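CD180 antigen (Mus musculus, PDB 3T6Q) may cooperate with MD-1 and TLR4 in the innate immune response of B cells to bacterial lipopolysaccharide, leading to NF-kappa-B activation. Local coordinates at residues Ile243-Cys252 / Phe266-Phe277. Numbering follows the deposited sequence.
Sequences ISPAVFEGLC and FFNISSNTFHCF. With CU (copper (II) ion), chain J.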
# COMPACT_ATOMS: atom_id res chain seq x y z
N ILE A 243 -18.35 23.69 -12.71
CA ILE A 243 -19.34 22.99 -13.54
C ILE A 243 -19.98 23.97 -14.51
O ILE A 243 -20.50 25.01 -14.10
CB ILE A 243 -20.45 22.28 -12.71
CG1 ILE A 243 -19.84 21.22 -11.77
CG2 ILE A 243 -21.49 21.64 -13.62
CD1 ILE A 243 -19.40 19.93 -12.46
N SER A 244 -19.92 23.66 -15.80
CA SER A 244 -20.61 24.47 -16.83
C SER A 244 -21.04 23.50 -17.92
O SER A 244 -20.66 22.33 -17.85
CB SER A 244 -19.64 25.51 -17.39
OG SER A 244 -18.60 24.85 -18.10
N PRO A 245 -21.86 23.96 -18.91
CA PRO A 245 -22.31 23.05 -19.99
C PRO A 245 -21.14 22.37 -20.71
O PRO A 245 -21.30 21.22 -21.15
CB PRO A 245 -23.05 24.00 -20.95
CG PRO A 245 -23.56 25.09 -20.07
CD PRO A 245 -22.50 25.29 -19.02
N ALA A 246 -19.99 23.05 -20.81
CA ALA A 246 -18.80 22.49 -21.50
C ALA A 246 -18.36 21.11 -21.02
O ALA A 246 -17.90 20.30 -21.81
CB ALA A 246 -17.61 23.45 -21.44
N VAL A 247 -18.47 20.85 -19.71
CA VAL A 247 -17.99 19.62 -19.12
C VAL A 247 -18.64 18.38 -19.76
O VAL A 247 -18.02 17.33 -19.87
CB VAL A 247 -18.24 19.67 -17.58
CG1 VAL A 247 -18.10 18.30 -16.94
CG2 VAL A 247 -17.30 20.69 -16.91
N PHE A 248 -19.90 18.50 -20.16
CA PHE A 248 -20.74 17.33 -20.52
C PHE A 248 -20.83 17.00 -22.01
O PHE A 248 -21.61 16.12 -22.40
CB PHE A 248 -22.15 17.54 -19.96
CG PHE A 248 -22.15 17.77 -18.46
CD1 PHE A 248 -21.76 16.74 -17.58
CD2 PHE A 248 -22.50 19.00 -17.94
CE1 PHE A 248 -21.76 16.95 -16.20
CE2 PHE A 248 -22.48 19.22 -16.55
CZ PHE A 248 -22.11 18.19 -15.69
N GLU A 249 -20.07 17.72 -22.82
CA GLU A 249 -20.12 17.59 -24.31
C GLU A 249 -20.07 16.13 -24.79
O GLU A 249 -20.85 15.74 -25.67
CB GLU A 249 -18.98 18.43 -24.92
CG GLU A 249 -19.25 19.93 -24.83
CD GLU A 249 -20.40 20.40 -25.71
OE1 GLU A 249 -20.12 20.79 -26.89
OE2 GLU A 249 -21.59 20.40 -25.28
N GLY A 250 -19.19 15.32 -24.18
CA GLY A 250 -19.04 13.90 -24.57
C GLY A 250 -20.29 13.06 -24.38
O GLY A 250 -20.49 12.02 -25.02
N LEU A 251 -21.15 13.47 -23.47
CA LEU A 251 -22.37 12.67 -23.24
C LEU A 251 -23.30 12.55 -24.47
O LEU A 251 -24.10 11.63 -24.54
CB LEU A 251 -23.19 13.29 -22.09
CG LEU A 251 -24.23 12.49 -21.33
CD1 LEU A 251 -23.66 11.16 -20.83
CD2 LEU A 251 -24.64 13.36 -20.12
N CYS A 252 -23.18 13.50 -25.40
CA CYS A 252 -23.96 13.52 -26.63
C CYS A 252 -23.56 12.35 -27.56
O CYS A 252 -24.28 12.07 -28.55
CB CYS A 252 -23.77 14.89 -27.35
SG CYS A 252 -24.97 16.14 -26.87
N PHE A 266 -22.93 22.75 -8.67
CA PHE A 266 -23.80 23.26 -9.72
C PHE A 266 -24.33 24.69 -9.49
O PHE A 266 -24.44 25.42 -10.46
CB PHE A 266 -24.99 22.32 -10.00
CG PHE A 266 -24.65 21.09 -10.84
CD1 PHE A 266 -25.07 20.99 -12.19
CD2 PHE A 266 -23.98 19.98 -10.28
CE1 PHE A 266 -24.80 19.82 -12.94
CE2 PHE A 266 -23.72 18.82 -11.03
CZ PHE A 266 -24.11 18.75 -12.36
N PHE A 267 -24.62 25.08 -8.26
CA PHE A 267 -25.11 26.47 -7.95
C PHE A 267 -25.02 27.50 -9.11
O PHE A 267 -23.95 27.65 -9.71
CB PHE A 267 -24.40 27.03 -6.69
CG PHE A 267 -24.83 28.43 -6.31
CD1 PHE A 267 -24.00 29.53 -6.58
CD2 PHE A 267 -26.07 28.65 -5.70
CE1 PHE A 267 -24.40 30.83 -6.24
CE2 PHE A 267 -26.48 29.95 -5.37
CZ PHE A 267 -25.64 31.04 -5.64
N ASN A 268 -26.12 28.20 -9.41
CA ASN A 268 -26.13 29.22 -10.50
C ASN A 268 -25.84 28.62 -11.88
O ASN A 268 -25.09 29.13 -12.71
CB ASN A 268 -25.21 30.45 -10.24
CG ASN A 268 -25.57 31.65 -11.13
OD1 ASN A 268 -24.71 32.39 -11.60
ND2 ASN A 268 -26.84 31.82 -11.38
N ILE A 269 -26.52 27.52 -12.10
CA ILE A 269 -26.48 26.73 -13.29
C ILE A 269 -27.04 27.49 -14.53
O ILE A 269 -28.03 28.21 -14.45
CB ILE A 269 -27.32 25.48 -12.91
CG1 ILE A 269 -27.21 24.37 -13.88
CG2 ILE A 269 -28.80 25.81 -12.75
CD1 ILE A 269 -28.05 23.20 -13.41
N SER A 270 -26.38 27.31 -15.68
CA SER A 270 -26.88 27.80 -16.96
C SER A 270 -28.12 27.00 -17.36
O SER A 270 -28.19 25.78 -17.09
CB SER A 270 -25.77 27.63 -18.03
OG SER A 270 -26.36 27.62 -19.33
N SER A 271 -29.06 27.63 -18.05
CA SER A 271 -30.18 26.90 -18.63
C SER A 271 -29.77 25.90 -19.74
O SER A 271 -30.58 25.04 -20.17
CB SER A 271 -31.20 27.88 -19.17
OG SER A 271 -30.57 28.74 -20.12
N ASN A 272 -28.53 26.01 -20.21
CA ASN A 272 -28.00 25.08 -21.23
C ASN A 272 -27.20 23.91 -20.65
O ASN A 272 -26.62 23.10 -21.40
CB ASN A 272 -27.12 25.85 -22.23
CG ASN A 272 -27.14 25.22 -23.61
OD1 ASN A 272 -28.07 24.48 -23.94
ND2 ASN A 272 -26.11 25.51 -24.42
N THR A 273 -27.18 23.79 -19.32
CA THR A 273 -26.28 22.82 -18.65
C THR A 273 -26.54 21.36 -19.09
O THR A 273 -25.59 20.61 -19.26
CB THR A 273 -26.41 22.90 -17.12
OG1 THR A 273 -26.05 24.21 -16.69
CG2 THR A 273 -25.49 21.85 -16.42
N PHE A 274 -27.81 20.99 -19.27
CA PHE A 274 -28.16 19.59 -19.52
C PHE A 274 -28.54 19.29 -20.98
O PHE A 274 -29.14 18.24 -21.27
CB PHE A 274 -29.28 19.14 -18.56
CG PHE A 274 -28.86 19.26 -17.10
CD1 PHE A 274 -27.96 18.34 -16.55
CD2 PHE A 274 -29.35 20.28 -16.31
CE1 PHE A 274 -27.55 18.44 -15.20
CE2 PHE A 274 -28.97 20.38 -14.95
CZ PHE A 274 -28.06 19.48 -14.41
N HIS A 275 -28.15 20.15 -21.91
CA HIS A 275 -28.56 19.91 -23.31
C HIS A 275 -28.03 18.61 -23.91
O HIS A 275 -28.65 18.11 -24.84
CB HIS A 275 -28.22 21.11 -24.23
CG HIS A 275 -26.75 21.25 -24.53
ND1 HIS A 275 -25.91 22.00 -23.77
CD2 HIS A 275 -25.96 20.70 -25.54
CE1 HIS A 275 -24.66 21.94 -24.28
NE2 HIS A 275 -24.70 21.15 -25.37
N CYS A 276 -26.90 18.04 -23.40
CA CYS A 276 -26.46 16.70 -23.82
C CYS A 276 -27.10 15.47 -23.13
O CYS A 276 -26.69 14.32 -23.39
CB CYS A 276 -24.92 16.55 -23.80
SG CYS A 276 -24.17 17.32 -25.26
N PHE A 277 -28.12 15.70 -22.30
CA PHE A 277 -28.63 14.65 -21.42
C PHE A 277 -29.91 14.06 -21.98
O PHE A 277 -30.61 13.31 -21.28
CB PHE A 277 -28.91 15.20 -19.98
CG PHE A 277 -27.65 15.47 -19.16
CD1 PHE A 277 -26.73 16.43 -19.54
CD2 PHE A 277 -27.41 14.74 -17.98
CE1 PHE A 277 -25.60 16.69 -18.75
CE2 PHE A 277 -26.27 14.95 -17.21
CZ PHE A 277 -25.36 15.94 -17.58
CU CU J . -23.00 21.12 -26.50
O HOH W 1 -23.14 25.13 -12.94
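A copper(II) site and a disulfide, C252–C276, tie together two successive loops on the convex side of this leucine-rich-repeat solenoid. E249 OE2 and H275 NE2 each bind the copper at 2.0 Å, a carboxylate and an imidazole supplying one ligand atom apiece. The glutamate chain bends at chi2 (-69°) to bring its carboxylate back to the metal. On the far side of the imidazole, H275 ND1 donates a nearly straight 2.7 Å bond to N272 O, lying in the plane of both ring and carbonyl; this fixes the ring's rotation and, with the proton on ND1, gives the NE2 lone pair to the copper. C252 SG and C276 SG, 2.2 Å apart with chi3 -98°, close the same end.

Inward, flat rings and branched aliphatics fill the space between the loops. The edge of F277 meets the face of F248 in a T-shaped pair, planes at 72°, while L251 CD2 sits over the centre of the F277 ring. At the other end, I243 CG2 makes a CH-pi contact with the face of F266. P245, lacking an N-H, suits the first turn of the 3-10 segment, and its CG packs 3.8 Å from T273 CA. One water donates to both I243 O and F266 O, bridging two carbonyls that cannot bond each other.

F219 of helix 215-221 packs against F248 and L251, whereas F277 reaches inward to I259 and L283 of strands 255-260 and 282-284.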